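Local atomic coordinates of peroxisomal fatty acid beta-oxidation multifunctional protein MFP2 (Arabidopsis thaliana, PDB entry 2WTB), a protein that catalyses the hydration of long-chain enoyl-CoA and the dehydrogenation of 3-hydroxyacyl-CoA in peroxisomal fatty acid beta-oxidation during seed germination. Residues 29-34 and 63-68; 106-111 and 191-196; 159-164 and 228-233; 498-503 and 556-561; 638-643 and 702-707. All coordinates share one frame; numbering follows the deposited sequence.

Contact 1 (29-34 and 63-68)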
# COMPACT_ATOMS: atom_id res chain seq x y z
N ASN A 29 -1.98 16.13 -14.31
CA ASN A 29 -1.64 16.21 -15.73
C ASN A 29 -1.17 14.88 -16.31
O ASN A 29 -0.16 14.82 -17.01
CB ASN A 29 -0.57 17.29 -15.96
CG ASN A 29 -1.06 18.68 -15.61
OD1 ASN A 29 -2.15 19.08 -16.00
ND2 ASN A 29 -0.24 19.42 -14.87
N SER A 30 -1.91 13.82 -16.01
CA SER A 30 -1.60 12.50 -16.56
C SER A 30 -1.72 12.51 -18.08
O SER A 30 -2.52 13.26 -18.64
CB SER A 30 -2.52 11.43 -15.96
OG SER A 30 -2.20 11.20 -14.60
N LEU A 31 -0.93 11.67 -18.73
CA LEU A 31 -0.92 11.61 -20.19
C LEU A 31 -2.03 10.73 -20.74
O LEU A 31 -1.81 9.57 -21.07
CB LEU A 31 0.43 11.10 -20.69
CG LEU A 31 1.66 11.95 -20.38
CD1 LEU A 31 2.91 11.28 -20.94
CD2 LEU A 31 1.51 13.36 -20.93
N SER A 32 -3.23 11.29 -20.83
CA SER A 32 -4.33 10.60 -21.49
C SER A 32 -4.08 10.58 -22.99
O SER A 32 -3.22 11.32 -23.49
CB SER A 32 -5.65 11.30 -21.20
OG SER A 32 -5.68 12.58 -21.81
N PHE A 33 -4.82 9.76 -23.72
CA PHE A 33 -4.71 9.74 -25.17
C PHE A 33 -5.07 11.11 -25.72
O PHE A 33 -4.43 11.60 -26.65
CB PHE A 33 -5.63 8.68 -25.77
CG PHE A 33 -5.17 7.27 -25.54
CD1 PHE A 33 -3.97 6.83 -26.08
CD2 PHE A 33 -5.92 6.39 -24.78
CE1 PHE A 33 -3.54 5.53 -25.87
CE2 PHE A 33 -5.49 5.10 -24.56
CZ PHE A 33 -4.29 4.67 -25.11
N ASP A 34 -6.08 11.74 -25.11
CA ASP A 34 -6.51 13.07 -25.51
C ASP A 34 -5.32 14.02 -25.52
O ASP A 34 -5.01 14.65 -26.53
CB ASP A 34 -7.59 13.59 -24.56
CG ASP A 34 -8.76 12.64 -24.43
OD1 ASP A 34 -9.89 13.12 -24.18
OD2 ASP A 34 -8.57 11.42 -24.58
N ARG A 63 3.19 21.39 -12.18
CA ARG A 63 3.35 19.94 -12.25
C ARG A 63 3.49 19.49 -13.70
O ARG A 63 2.61 19.77 -14.52
CB ARG A 63 2.17 19.22 -11.60
CG ARG A 63 2.13 19.31 -10.09
CD ARG A 63 0.85 18.71 -9.55
NE ARG A 63 0.81 18.77 -8.09
CZ ARG A 63 -0.30 18.60 -7.37
NH1 ARG A 63 -1.45 18.35 -7.97
NH2 ARG A 63 -0.24 18.67 -6.05
N PHE A 64 4.58 18.80 -14.01
CA PHE A 64 4.82 18.35 -15.37
C PHE A 64 3.81 17.29 -15.81
O PHE A 64 2.97 17.56 -16.68
CB PHE A 64 6.25 17.84 -15.54
CG PHE A 64 6.66 17.65 -16.97
CD1 PHE A 64 6.96 18.74 -17.76
CD2 PHE A 64 6.73 16.38 -17.52
CE1 PHE A 64 7.33 18.57 -19.09
CE2 PHE A 64 7.09 16.21 -18.84
CZ PHE A 64 7.40 17.30 -19.63
N SER A 65 3.89 16.11 -15.22
CA SER A 65 2.98 15.01 -15.56
C SER A 65 3.17 13.82 -14.63
O SER A 65 4.28 13.29 -14.49
CB SER A 65 3.17 14.58 -17.01
OG SER A 65 2.24 13.58 -17.37
N GLY A 66 2.08 13.38 -14.00
CA GLY A 66 2.16 12.36 -12.97
C GLY A 66 2.11 10.93 -13.45
O GLY A 66 2.29 10.00 -12.65
N GLY A 67 1.87 10.72 -14.74
CA GLY A 67 1.81 9.38 -15.28
C GLY A 67 0.75 9.19 -16.34
O GLY A 67 0.55 10.07 -17.18
N PHE A 68 0.07 8.05 -16.30
CA PHE A 68 -0.98 7.75 -17.28
C PHE A 68 -2.37 7.90 -16.66
O PHE A 68 -2.55 7.71 -15.46
CB PHE A 68 -0.80 6.34 -17.84
CG PHE A 68 -1.39 6.16 -19.21
CD1 PHE A 68 -0.75 6.66 -20.33
CD2 PHE A 68 -2.58 5.48 -19.38
CE1 PHE A 68 -1.29 6.50 -21.59
CE2 PHE A 68 -3.13 5.31 -20.64
CZ PHE A 68 -2.48 5.82 -21.75
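Asn29 sets its side chain with CG anti to the carbonyl carbon (chi1 -64°), which carries the amide toward the loop 63-68. There ND2 donates a bent bond to Arg63 O at 2.9 Å, approaching from above the carbonyl plane. The same ND2 also reaches Ala60 O, while OD1 accepts from Asn25 N, so the amide is fixed in rotation from both ends. The backbone oxygen of Asn29 is taken by Ser65, whose hydroxyl is anti to its own backbone N (chi1 -176°) and donates from OG to Asn29 O over 2.7 Å. Two residues further along each segment, Leu31 N donates a nearly straight hydrogen bond to Gly67 O at 2.7 Å, in the carbonyl plane. In this crotonase-type domain the two segments probably border the active site: the Leu31 side chain lies about 6 Å from that of Glu119, the predicted nucleophile, and Gly67 about 6 Å from the side chain of Glu139, the predicted proton acceptor. The Leu31 side chain packs with CG 3.5 Å from Ser65 OG and also touches Leu120 and Leu23. Phe68, poorly ordered, brings CE1 to 3.2 Å from Leu31 O. Its edge points at one face of Phe33 in a T-shaped pair, Phe68 CZ 4.0 Å from Phe33 CZ, with planes 84° apart. Ser32 caps the helix that Phe33 begins, its OG accepting from Val35 N.

Contact 2 (106-111 and 191-196)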
# COMPACT_ATOMS: atom_id res chain seq x y z
N VAL A 106 12.61 21.00 -25.39
CA VAL A 106 13.12 21.06 -24.03
C VAL A 106 11.98 20.92 -23.04
O VAL A 106 10.97 21.62 -23.15
CB VAL A 106 13.87 22.37 -23.74
CG1 VAL A 106 14.34 22.41 -22.29
CG2 VAL A 106 15.05 22.52 -24.69
N ALA A 107 12.12 20.01 -22.09
CA ALA A 107 11.10 19.81 -21.07
C ALA A 107 11.34 20.72 -19.87
O ALA A 107 12.46 20.81 -19.36
CB ALA A 107 11.05 18.35 -20.65
N ALA A 108 10.28 21.39 -19.43
CA ALA A 108 10.34 22.23 -18.24
C ALA A 108 9.57 21.55 -17.12
O ALA A 108 8.34 21.56 -17.09
CB ALA A 108 9.75 23.60 -18.53
N ILE A 109 10.31 20.94 -16.19
CA ILE A 109 9.70 20.11 -15.16
C ILE A 109 9.53 20.81 -13.81
O ILE A 109 10.46 21.41 -13.28
CB ILE A 109 10.50 18.81 -14.94
CG1 ILE A 109 10.53 17.98 -16.23
CG2 ILE A 109 9.89 18.00 -13.80
CD1 ILE A 109 11.39 16.73 -16.14
N ASP A 110 8.32 20.71 -13.27
CA ASP A 110 8.02 21.19 -11.94
C ASP A 110 7.20 20.12 -11.22
O ASP A 110 6.50 19.34 -11.85
CB ASP A 110 7.22 22.49 -12.01
CG ASP A 110 7.14 23.20 -10.67
OD1 ASP A 110 7.81 22.77 -9.71
OD2 ASP A 110 6.40 24.20 -10.58
N GLY A 111 7.30 20.09 -9.89
CA GLY A 111 6.49 19.18 -9.10
C GLY A 111 6.87 17.72 -9.27
O GLY A 111 7.56 17.16 -8.43
N ALA A 191 10.17 29.69 -10.81
CA ALA A 191 9.80 30.90 -11.53
C ALA A 191 10.69 31.16 -12.75
O ALA A 191 10.39 32.04 -13.56
CB ALA A 191 9.82 32.10 -10.58
N GLU A 192 11.78 30.41 -12.86
CA GLU A 192 12.70 30.57 -13.99
C GLU A 192 12.63 29.36 -14.92
O GLU A 192 13.29 29.33 -15.95
CB GLU A 192 14.12 30.77 -13.48
CG GLU A 192 14.29 31.99 -12.58
CD GLU A 192 15.73 32.23 -12.18
OE1 GLU A 192 16.63 31.61 -12.80
OE2 GLU A 192 15.97 33.03 -11.25
N LEU A 193 11.82 28.38 -14.53
CA LEU A 193 11.70 27.11 -15.25
C LEU A 193 11.53 27.27 -16.76
O LEU A 193 12.39 26.85 -17.54
CB LEU A 193 10.53 26.32 -14.68
CG LEU A 193 10.58 24.80 -14.77
CD1 LEU A 193 11.81 24.27 -14.06
CD2 LEU A 193 9.32 24.22 -14.17
N VAL A 194 10.43 27.88 -17.17
CA VAL A 194 10.11 28.02 -18.59
C VAL A 194 11.06 28.97 -19.32
O VAL A 194 11.42 28.73 -20.47
CB VAL A 194 8.66 28.48 -18.80
CG1 VAL A 194 8.42 28.88 -20.25
CG2 VAL A 194 7.70 27.37 -18.38
N THR A 195 11.46 30.04 -18.65
CA THR A 195 12.42 30.98 -19.22
C THR A 195 13.75 30.29 -19.52
O THR A 195 14.31 30.45 -20.61
CB THR A 195 12.69 32.17 -18.27
OG1 THR A 195 11.60 33.09 -18.35
CG2 THR A 195 13.97 32.88 -18.66
N THR A 196 14.24 29.52 -18.56
CA THR A 196 15.47 28.77 -18.74
C THR A 196 15.32 27.78 -19.90
O THR A 196 16.23 27.63 -20.72
CB THR A 196 15.86 28.01 -17.46
OG1 THR A 196 16.10 28.94 -16.40
CG2 THR A 196 17.11 27.18 -17.69
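Leu193 drapes its forked end over the end of strand 105-109 at Ile109, with both methyls directed at the same carbonyl oxygen. CD2 of Leu193 lies 3.2 Å from Ile109 O, and CD1 sits almost as near. The fork is placed by a first torsion that puts CG anti to the backbone N (chi1 -152°), sending the branch across to the strand. Beside it, Leu193 CD2 also rests on Asp110 CB at 3.5 Å, and Leu193 CG packs against Ala108 CB at 4.0 Å. The small methyl of Ala108 additionally meets Val194 CG2. The helix comes within 5.8 Å of the strand, measured from Ala108 CA to Val194 CA, a closeness that fits the small alanine between them. The strand belongs to the central sheet of the crotonase fold, and its backbone bonds go to the neighbouring strands 54-59 and 126-129. Val106 and Ala108 look toward helix 193-205, whereas Ala107 and Ile109 touch helix 116-123 on the other face. Within the helix segment, Glu192 O accepts from both N and OG1 of Thr196. The strand and helix meet through aliphatic carbons, set against each other and against the carbonyl of Ile109, consistent with cohesion by burial of apolar surface.

Contact 3 (159-164 and 228-233)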
# COMPACT_ATOMS: atom_id res chain seq x y z
N GLY A 159 22.40 5.51 -16.51
CA GLY A 159 23.20 4.31 -16.36
C GLY A 159 22.31 3.10 -16.14
O GLY A 159 21.15 3.23 -15.74
N LEU A 160 22.86 1.91 -16.38
CA LEU A 160 22.09 0.67 -16.24
C LEU A 160 21.83 0.32 -14.78
O LEU A 160 20.74 -0.11 -14.42
CB LEU A 160 22.81 -0.48 -16.94
CG LEU A 160 22.03 -1.80 -16.96
CD1 LEU A 160 20.68 -1.60 -17.64
CD2 LEU A 160 22.83 -2.90 -17.65
N THR A 161 22.84 0.51 -13.94
CA THR A 161 22.74 0.16 -12.53
C THR A 161 21.66 0.97 -11.82
O THR A 161 20.85 0.42 -11.06
CB THR A 161 24.08 0.37 -11.80
OG1 THR A 161 25.09 -0.43 -12.43
CG2 THR A 161 23.97 -0.04 -10.34
N LYS A 162 21.63 2.28 -12.07
CA LYS A 162 20.65 3.15 -11.45
C LYS A 162 19.27 2.94 -12.06
O LYS A 162 18.27 2.87 -11.34
CB LYS A 162 21.05 4.62 -11.59
CG LYS A 162 20.19 5.56 -10.78
CD LYS A 162 20.15 5.14 -9.32
CE LYS A 162 19.40 6.14 -8.47
NZ LYS A 162 19.35 5.72 -7.04
N ALA A 163 19.22 2.84 -13.38
CA ALA A 163 17.97 2.61 -14.08
C ALA A 163 17.29 1.35 -13.54
O ALA A 163 16.09 1.34 -13.28
CB ALA A 163 18.21 2.48 -15.58
N LEU A 164 18.08 0.30 -13.38
CA LEU A 164 17.58 -0.97 -12.86
C LEU A 164 17.02 -0.80 -11.46
O LEU A 164 15.99 -1.38 -11.12
CB LEU A 164 18.67 -2.04 -12.87
CG LEU A 164 18.94 -2.71 -14.22
CD1 LEU A 164 19.89 -3.87 -14.06
CD2 LEU A 164 17.63 -3.17 -14.84
N ARG A 228 25.28 -7.63 -19.87
CA ARG A 228 24.62 -8.93 -19.75
C ARG A 228 24.82 -9.52 -18.36
O ARG A 228 23.94 -10.21 -17.84
CB ARG A 228 25.14 -9.90 -20.82
CG ARG A 228 24.50 -9.73 -22.18
CD ARG A 228 24.60 -11.02 -22.99
NE ARG A 228 23.78 -10.97 -24.20
CZ ARG A 228 24.27 -10.88 -25.43
NH1 ARG A 228 25.59 -10.84 -25.62
NH2 ARG A 228 23.46 -10.85 -26.47
N GLU A 229 25.98 -9.25 -17.77
CA GLU A 229 26.28 -9.71 -16.42
C GLU A 229 25.37 -9.02 -15.41
O GLU A 229 24.89 -9.63 -14.46
CB GLU A 229 27.74 -9.44 -16.09
CG GLU A 229 28.25 -10.15 -14.85
CD GLU A 229 29.75 -9.99 -14.67
OE1 GLU A 229 30.34 -9.14 -15.37
OE2 GLU A 229 30.33 -10.71 -13.82
N ILE A 230 25.13 -7.73 -15.64
CA ILE A 230 24.28 -6.93 -14.76
C ILE A 230 22.81 -7.33 -14.93
O ILE A 230 22.07 -7.42 -13.95
CB ILE A 230 24.45 -5.43 -15.05
CG1 ILE A 230 25.82 -4.95 -14.58
CG2 ILE A 230 23.36 -4.63 -14.36
CD1 ILE A 230 26.20 -3.58 -15.07
N LEU A 231 22.41 -7.56 -16.18
CA LEU A 231 21.03 -7.96 -16.48
C LEU A 231 20.73 -9.36 -15.97
O LEU A 231 19.67 -9.61 -15.39
CB LEU A 231 20.77 -7.86 -17.99
CG LEU A 231 20.55 -6.45 -18.54
CD1 LEU A 231 20.82 -6.39 -20.03
CD2 LEU A 231 19.15 -5.97 -18.22
N THR A 232 21.66 -10.28 -16.20
CA THR A 232 21.51 -11.64 -15.70
C THR A 232 21.33 -11.62 -14.19
O THR A 232 20.38 -12.18 -13.65
CB THR A 232 22.72 -12.52 -16.08
OG1 THR A 232 22.58 -12.96 -17.44
CG2 THR A 232 22.81 -13.73 -15.17
N PHE A 233 22.26 -10.96 -13.50
CA PHE A 233 22.20 -10.85 -12.04
C PHE A 233 20.82 -10.40 -11.58
O PHE A 233 20.17 -11.07 -10.77
CB PHE A 233 23.27 -9.89 -11.54
CG PHE A 233 23.26 -9.70 -10.05
CD1 PHE A 233 24.05 -10.49 -9.23
CD2 PHE A 233 22.47 -8.73 -9.46
CE1 PHE A 233 24.05 -10.32 -7.86
CE2 PHE A 233 22.46 -8.55 -8.09
CZ PHE A 233 23.25 -9.35 -7.29
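Ile230 stands at the middle of the interface, its CG2 methyl directed between two leucines of the facing helix. That methyl is anti to its own backbone N, which leaves it pointing outward from helix 228-233. Leu160 comes to it tip to tip: with CG likewise anti to the backbone N (chi1 -175°), CD2 ends 3.8 Å from Ile230 CG2. Leu164, one turn later, is turned differently, its CG anti to the carbonyl carbon (chi1 -80°), and it crosses the isoleucine obliquely so that CD1 lies 3.6 Å from Ile230 CG2. The other branch ends at Ile230 CD1, 4.3 Å from Thr161 OG1, while Leu160 CD2 also reaches Leu231 CG at 4.3 Å. The two segments run almost in parallel, 20° apart, with their axes 11.0 Å from each other, a spacing bridged by the outer carbons of these side chains. This near-parallel packing, away from the annotated sites, joins helix 160-169 of the enoyl-CoA hydratase/isomerase family region to helix 224-241. Helix 150-158 adds Pro155, which touches Leu160, and Pro222 lies against both Leu160 and Ile230. Helix 247-260 packs on both segments, with Leu252 and Ile255 against Leu164 and Glu256 beside Leu231.

Contact 4 (498-503 and 556-561)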
# COMPACT_ATOMS: atom_id res chain seq x y z
N VAL A 498 -10.27 -7.32 10.62
CA VAL A 498 -8.97 -7.95 10.39
C VAL A 498 -8.77 -9.22 11.22
O VAL A 498 -8.56 -10.30 10.67
CB VAL A 498 -7.82 -6.97 10.68
CG1 VAL A 498 -6.48 -7.65 10.47
CG2 VAL A 498 -7.95 -5.74 9.79
N ASN A 499 -8.81 -9.09 12.54
CA ASN A 499 -8.59 -10.22 13.43
C ASN A 499 -9.66 -11.30 13.31
O ASN A 499 -9.35 -12.49 13.36
CB ASN A 499 -8.47 -9.75 14.88
CG ASN A 499 -7.18 -9.00 15.14
OD1 ASN A 499 -6.98 -8.46 16.22
ND2 ASN A 499 -6.31 -8.97 14.14
N ARG A 500 -10.91 -10.90 13.16
CA ARG A 500 -12.00 -11.86 12.99
C ARG A 500 -11.84 -12.63 11.69
O ARG A 500 -12.21 -13.80 11.58
CB ARG A 500 -13.36 -11.16 13.01
CG ARG A 500 -14.51 -12.10 12.74
CD ARG A 500 -15.83 -11.36 12.56
NE ARG A 500 -16.90 -12.27 12.16
CZ ARG A 500 -18.13 -11.88 11.86
NH1 ARG A 500 -18.45 -10.59 11.91
NH2 ARG A 500 -19.04 -12.77 11.50
N MET A 501 -11.29 -11.95 10.69
CA MET A 501 -11.11 -12.52 9.36
C MET A 501 -10.13 -13.68 9.38
O MET A 501 -10.36 -14.73 8.78
CB MET A 501 -10.59 -11.43 8.42
CG MET A 501 -11.11 -11.50 7.01
SD MET A 501 -10.48 -10.11 6.06
CE MET A 501 -11.51 -10.21 4.60
N PHE A 502 -9.02 -13.49 10.09
CA PHE A 502 -7.92 -14.44 10.07
C PHE A 502 -7.84 -15.35 11.29
O PHE A 502 -6.85 -16.06 11.47
CB PHE A 502 -6.58 -13.71 9.88
CG PHE A 502 -6.31 -13.31 8.46
CD1 PHE A 502 -5.66 -14.18 7.60
CD2 PHE A 502 -6.70 -12.08 7.98
CE1 PHE A 502 -5.40 -13.82 6.29
CE2 PHE A 502 -6.45 -11.71 6.67
CZ PHE A 502 -5.80 -12.59 5.83
N PHE A 503 -8.87 -15.34 12.13
CA PHE A 503 -8.85 -16.21 13.30
C PHE A 503 -8.94 -17.70 12.92
O PHE A 503 -8.34 -18.54 13.59
CB PHE A 503 -9.91 -15.81 14.34
CG PHE A 503 -11.24 -16.49 14.18
CD1 PHE A 503 -11.40 -17.82 14.50
CD2 PHE A 503 -12.34 -15.77 13.73
CE1 PHE A 503 -12.62 -18.45 14.36
CE2 PHE A 503 -13.57 -16.39 13.59
CZ PHE A 503 -13.71 -17.73 13.91
N GLU A 556 -15.17 -17.89 22.48
CA GLU A 556 -16.30 -17.66 23.37
C GLU A 556 -17.53 -17.10 22.66
O GLU A 556 -18.65 -17.22 23.16
CB GLU A 556 -15.88 -16.73 24.52
CG GLU A 556 -14.77 -17.31 25.39
CD GLU A 556 -14.28 -16.33 26.44
OE1 GLU A 556 -14.66 -15.14 26.37
OE2 GLU A 556 -13.51 -16.75 27.32
N ASN A 557 -17.32 -16.49 21.49
CA ASN A 557 -18.43 -15.90 20.74
C ASN A 557 -18.82 -16.68 19.49
O ASN A 557 -19.91 -16.49 18.94
CB ASN A 557 -18.11 -14.44 20.39
CG ASN A 557 -18.06 -13.54 21.61
OD1 ASN A 557 -18.70 -13.82 22.62
ND2 ASN A 557 -17.30 -12.46 21.51
N PHE A 558 -17.94 -17.57 19.04
CA PHE A 558 -18.23 -18.43 17.90
C PHE A 558 -17.77 -19.86 18.16
O PHE A 558 -17.09 -20.46 17.33
CB PHE A 558 -17.54 -17.90 16.63
CG PHE A 558 -17.79 -16.44 16.36
CD1 PHE A 558 -16.77 -15.51 16.47
CD2 PHE A 558 -19.05 -16.00 15.99
CE1 PHE A 558 -16.99 -14.17 16.21
CE2 PHE A 558 -19.29 -14.66 15.73
CZ PHE A 558 -18.26 -13.75 15.84
N SER A 559 -18.14 -20.39 19.32
CA SER A 559 -17.68 -21.71 19.75
C SER A 559 -17.86 -22.80 18.70
O SER A 559 -16.95 -23.60 18.47
CB SER A 559 -18.38 -22.12 21.05
OG SER A 559 -19.79 -22.08 20.90
N GLU A 560 -19.02 -22.84 18.06
CA GLU A 560 -19.33 -23.89 17.10
C GLU A 560 -18.61 -23.70 15.76
O GLU A 560 -18.92 -24.38 14.78
CB GLU A 560 -20.84 -23.97 16.87
N ARG A 561 -17.65 -22.79 15.73
CA ARG A 561 -16.92 -22.48 14.51
C ARG A 561 -15.42 -22.37 14.78
O ARG A 561 -14.65 -21.99 13.90
CB ARG A 561 -17.42 -21.18 13.89
CG ARG A 561 -18.71 -21.29 13.11
CD ARG A 561 -19.39 -19.94 13.00
NE ARG A 561 -18.44 -18.87 12.74
CZ ARG A 561 -18.73 -17.57 12.83
NH1 ARG A 561 -19.94 -17.19 13.19
NH2 ARG A 561 -17.80 -16.66 12.57
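Phe503, Phe558 and Arg561 bury the larger part of this interface, with Arg500 close behind. Phe503 reaches across from its helix and presents its edge to the backbone oxygen of Arg561, with CE1 to Arg561 O at 4.1 Å. Its CE2 meets Phe558 CD1 at 4.4 Å, while the ring is also stacked on Phe554. Phe558, with CG anti to the carbonyl carbon (chi1 -51°), lies flat between neighbours of its own segment: Arg561 NH2 sits 3.7 Å above one face, and Asn557 CB is over the opposite face. Arg500 arrives from helix 498-514 as an extended chain and places one face of its guanidinium by Phe558 CZ, 4.0 Å above the guanidinium plane. The two flat groups are only 15° from parallel. The guanidiniums of Arg500 and Arg561 come close, NH2 to NH2 at 4.2 Å, and their shared repulsion is probably offset by Glu638, which makes salt bridges with both; Arg500 has a further acidic partner in Glu645. The arrangement joins the start of helix 498-514 to the turn that follows helix 544-557, and it belongs to the all-helical C-terminal domain of the 3-hydroxyacyl-CoA dehydrogenase family.

Contact 5 (638-643 and 702-707)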
# COMPACT_ATOMS: atom_id res chain seq x y z
N GLU A 638 -15.22 -16.72 6.36
CA GLU A 638 -15.42 -15.76 7.43
C GLU A 638 -15.53 -14.34 6.87
O GLU A 638 -16.31 -13.53 7.36
CB GLU A 638 -14.27 -15.84 8.44
CG GLU A 638 -14.53 -15.10 9.73
CD GLU A 638 -15.73 -15.64 10.49
OE1 GLU A 638 -15.93 -16.87 10.49
OE2 GLU A 638 -16.47 -14.83 11.09
N ALA A 639 -14.73 -14.06 5.84
CA ALA A 639 -14.79 -12.77 5.17
C ALA A 639 -16.19 -12.52 4.63
O ALA A 639 -16.66 -11.38 4.62
CB ALA A 639 -13.77 -12.72 4.04
N CYS A 640 -16.84 -13.58 4.18
CA CYS A 640 -18.19 -13.48 3.64
C CYS A 640 -19.22 -13.18 4.73
O CYS A 640 -20.14 -12.40 4.51
CB CYS A 640 -18.57 -14.75 2.88
SG CYS A 640 -17.69 -14.96 1.32
N ARG A 641 -19.04 -13.80 5.89
CA ARG A 641 -19.88 -13.50 7.04
C ARG A 641 -19.74 -12.02 7.38
O ARG A 641 -20.74 -11.31 7.56
CB ARG A 641 -19.46 -14.34 8.25
CG ARG A 641 -19.64 -15.84 8.08
CD ARG A 641 -19.43 -16.56 9.41
NE ARG A 641 -19.75 -17.98 9.34
CZ ARG A 641 -18.86 -18.94 9.13
NH1 ARG A 641 -17.58 -18.63 8.97
NH2 ARG A 641 -19.24 -20.21 9.08
N VAL A 642 -18.50 -11.55 7.45
CA VAL A 642 -18.21 -10.15 7.73
C VAL A 642 -18.83 -9.24 6.68
O VAL A 642 -19.42 -8.20 7.01
CB VAL A 642 -16.69 -9.89 7.79
CG1 VAL A 642 -16.39 -8.41 7.63
CG2 VAL A 642 -16.12 -10.43 9.09
N PHE A 643 -18.70 -9.62 5.41
CA PHE A 643 -19.22 -8.82 4.31
C PHE A 643 -20.75 -8.81 4.28
O PHE A 643 -21.37 -7.78 4.04
CB PHE A 643 -18.67 -9.32 2.98
CG PHE A 643 -19.15 -8.55 1.80
CD1 PHE A 643 -19.08 -7.17 1.78
CD2 PHE A 643 -19.67 -9.20 0.69
CE1 PHE A 643 -19.52 -6.45 0.69
CE2 PHE A 643 -20.11 -8.49 -0.40
CZ PHE A 643 -20.04 -7.11 -0.41
N ALA A 702 -24.29 -19.11 5.16
CA ALA A 702 -25.45 -18.89 4.28
C ALA A 702 -25.12 -18.05 3.05
O ALA A 702 -25.53 -18.38 1.93
CB ALA A 702 -26.60 -18.26 5.07
N PHE A 703 -24.40 -16.95 3.25
CA PHE A 703 -24.04 -16.05 2.16
C PHE A 703 -23.22 -16.76 1.08
O PHE A 703 -23.53 -16.66 -0.11
CB PHE A 703 -23.28 -14.84 2.70
CG PHE A 703 -22.76 -13.92 1.63
CD1 PHE A 703 -23.58 -12.95 1.07
CD2 PHE A 703 -21.46 -14.02 1.19
CE1 PHE A 703 -23.10 -12.09 0.09
CE2 PHE A 703 -20.97 -13.17 0.20
CZ PHE A 703 -21.79 -12.21 -0.34
N LEU A 704 -22.19 -17.49 1.49
CA LEU A 704 -21.32 -18.18 0.55
C LEU A 704 -22.07 -19.29 -0.18
O LEU A 704 -21.94 -19.45 -1.39
CB LEU A 704 -20.10 -18.76 1.27
CG LEU A 704 -18.86 -19.08 0.43
CD1 LEU A 704 -17.69 -19.44 1.33
CD2 LEU A 704 -19.12 -20.19 -0.58
N ALA A 705 -22.85 -20.06 0.58
CA ALA A 705 -23.59 -21.18 0.01
C ALA A 705 -24.57 -20.73 -1.07
O ALA A 705 -24.57 -21.27 -2.18
CB ALA A 705 -24.32 -21.94 1.11
N GLU A 706 -25.39 -19.74 -0.74
CA GLU A 706 -26.42 -19.27 -1.66
C GLU A 706 -25.80 -18.72 -2.95
O GLU A 706 -26.35 -18.89 -4.03
CB GLU A 706 -27.29 -18.21 -0.99
CG GLU A 706 -28.78 -18.36 -1.26
CD GLU A 706 -29.15 -18.11 -2.71
OE1 GLU A 706 -28.48 -17.29 -3.37
OE2 GLU A 706 -30.12 -18.73 -3.19
N ARG A 707 -24.66 -18.06 -2.81
CA ARG A 707 -23.98 -17.47 -3.97
C ARG A 707 -23.16 -18.50 -4.73
O ARG A 707 -23.05 -18.44 -5.96
CB ARG A 707 -23.08 -16.31 -3.54
CG ARG A 707 -23.84 -15.04 -3.22
CD ARG A 707 -22.92 -13.83 -3.22
NE ARG A 707 -23.66 -12.58 -3.09
CZ ARG A 707 -23.11 -11.38 -3.20
NH1 ARG A 707 -21.81 -11.26 -3.44
NH2 ARG A 707 -23.86 -10.29 -3.06
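Glu638 OE2 is held by two salt bridges from other helices and turns, one with Arg561 NH2 and one with Arg500 NE. The other oxygen, Glu638 OE1, forms a salt bridge with Arg641 NH1 at 2.9 Å whose hydrogen bond is weak and bent, so three arginines surround one carboxylate, which would favour its charged form. Glu638 and Arg641 lie on the side of helix 624-644 turned away from helix 702-710, in the all-helical C-terminal part of the dehydrogenase half. The two helices meet at 101°, with axes 8.9 Å apart, and the crossing is filled by Cys640, Phe643, Phe703 and Leu704. Phe703, CG anti to the backbone N (chi1 175°), extends its ring toward Cys640 and Phe643. Cys640 sits at the ring's edge: CB is 3.4 Å from Phe703 CD2, and SG makes a sulfur-aromatic contact, 5.0 Å from the Phe703 ring centroid and in the ring plane. The sulfur also packs against Leu704, which itself leans on Tyr684 and Leu687. Phe643, also anti to its backbone N, brings its edge to Phe703, Phe643 CD2 to Phe703 CZ 3.8 Å, in an oblique pairing with planes 87° apart. Arg707, hydrogen-bonded through NH1 to Ala716 O, lays a face of its guanidinium near the same ring, with Phe703 CZ 3.0 Å above the guanidinium plane.

How the contacts relate
Contacts 1 and 2 lie side by side in the N-terminal hydratase domain, their centres 17 Å apart; Phe64 joins them, its N probably hydrogen-bonded to Asp110 O and its ring packed on strand 105-109. Contact 3 is centred 28 Å from contact 1 and 31 Å from contact 2; its segments interleave along the chain with those of contact 2, and its second lies on the helix following 193-205. Contacts 4 and 5, 14 Å apart between centres, come later, 41 to 57 Å from the centres of the other three. There Glu638 ties helix 624-644 to contact 4. This fits the placing of the hydratase family at the N-terminal end and the dehydrogenase activity in the C-terminal region.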